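Local atomic coordinates of dITP/XTP pyrophosphatase (Coxiella burnetii, PDB entry 3TQU), a protein that probably hydrolyses the non-canonical purine nucleotides XTP, dITP and ITP to their monophosphates and diphosphate, clearing them from the nucleotide pool. Residues N155-G158 and Y159-I162. Numbering follows the deposited sequence.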
# COMPACT_ATOMS: atom_id res chain seq x y z
N ASN A 155 -17.11 22.92 12.56
CA ASN A 155 -17.17 22.18 11.30
C ASN A 155 -16.67 20.74 11.38
O ASN A 155 -16.18 20.29 12.41
CB ASN A 155 -16.40 22.93 10.21
CG ASN A 155 -16.97 24.31 9.95
OD1 ASN A 155 -18.19 24.51 9.97
ND2 ASN A 155 -16.09 25.28 9.72
N GLY A 156 -16.81 20.01 10.27
CA GLY A 156 -16.27 18.67 10.17
C GLY A 156 -17.06 17.64 10.96
O GLY A 156 -18.25 17.81 11.22
N PHE A 157 -16.37 16.57 11.34
CA PHE A 157 -17.00 15.45 12.04
C PHE A 157 -15.93 14.65 12.77
O PHE A 157 -14.74 14.93 12.64
CB PHE A 157 -17.72 14.54 11.05
CG PHE A 157 -16.80 13.88 10.06
CD1 PHE A 157 -16.23 12.64 10.33
CD2 PHE A 157 -16.49 14.50 8.86
CE1 PHE A 157 -15.38 12.03 9.42
CE2 PHE A 157 -15.63 13.90 7.95
CZ PHE A 157 -15.08 12.67 8.23
N GLY A 158 -16.37 13.66 13.54
CA GLY A 158 -15.44 12.77 14.22
C GLY A 158 -14.47 13.51 15.12
O GLY A 158 -14.87 14.35 15.92
N TYR A 159 -13.18 13.19 14.98
CA TYR A 159 -12.15 13.73 15.86
C TYR A 159 -11.69 15.13 15.47
O TYR A 159 -10.79 15.68 16.09
CB TYR A 159 -10.95 12.78 15.90
CG TYR A 159 -11.25 11.41 16.45
CD1 TYR A 159 -11.48 11.22 17.81
CD2 TYR A 159 -11.30 10.30 15.62
CE1 TYR A 159 -11.75 9.96 18.32
CE2 TYR A 159 -11.57 9.03 16.13
CZ TYR A 159 -11.80 8.87 17.48
OH TYR A 159 -12.07 7.62 17.98
N ASP A 160 -12.30 15.70 14.44
CA ASP A 160 -11.92 17.03 13.96
C ASP A 160 -11.75 18.09 15.05
O ASP A 160 -10.80 18.87 15.01
CB ASP A 160 -12.88 17.52 12.87
CG ASP A 160 -12.64 16.84 11.53
OD1 ASP A 160 -11.61 16.16 11.39
OD2 ASP A 160 -13.49 17.01 10.63
N PRO A 161 -12.67 18.13 16.03
CA PRO A 161 -12.60 19.15 17.08
C PRO A 161 -11.34 19.08 17.96
O PRO A 161 -10.99 20.09 18.57
CB PRO A 161 -13.85 18.88 17.93
CG PRO A 161 -14.80 18.22 16.99
CD PRO A 161 -13.93 17.36 16.11
N ILE A 162 -10.68 17.92 18.04
CA ILE A 162 -9.47 17.82 18.85
C ILE A 162 -8.19 17.64 18.04
O ILE A 162 -7.12 17.40 18.59
CB ILE A 162 -9.55 16.69 19.91
CG1 ILE A 162 -9.81 15.34 19.25
CG2 ILE A 162 -10.60 17.02 20.97
CD1 ILE A 162 -9.76 14.17 20.22
O HOH W 1 -12.87 13.69 10.64
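Phe157 and Asp160 close a type II' beta turn in the loop between strands 137-147 and 163-165, a local contact in which one aspartate secures the turn through both its main chain and its side chain. The turn's own bond runs from Asp160 N to Phe157 O (3.1 Å), with the donor tilted from the carbonyl plane. A second bond runs in the reverse sense, from Phe157 N to Asp160 OD2 (3.0 Å), and is fairly straight at 163°, although the N-H meets the oxygen from above the carboxylate plane. With CG anti to its own carbonyl carbon and beside its own backbone N (chi1 -76°), the Asp160 carboxylate turns back toward Phe157, where OD2 meets Phe157 N. A water completes the link, donating to Phe157 O and to Asp160 OD1, its oxygen 2.9 Å from OD1, while lying over one face of the Phe157 ring, near its rim. Gly158, at the first corner, has the positive phi (57°) that this turn type calls for, and Gly156 CA passes 3.3 Å from Asp160 OD2. The turn runs into a short 3-10 segment, 160-162, where Pro161 CD lies 3.2 Å from Gly158 O. Phe157 to Asp160 are predicted to bind substrate, as is Lys180 of helix 177-183, whose salt bridge to Asp160 OD2 gives that oxygen a second partner. Gly158 N donates to Asp98 OD2, at the start of helix 98-112, while the Tyr159 ring, its hydroxyl hydrogen-bonded to Ser88 O, leaves the turn to pack on that helix and on Phe121 of strand 118-128.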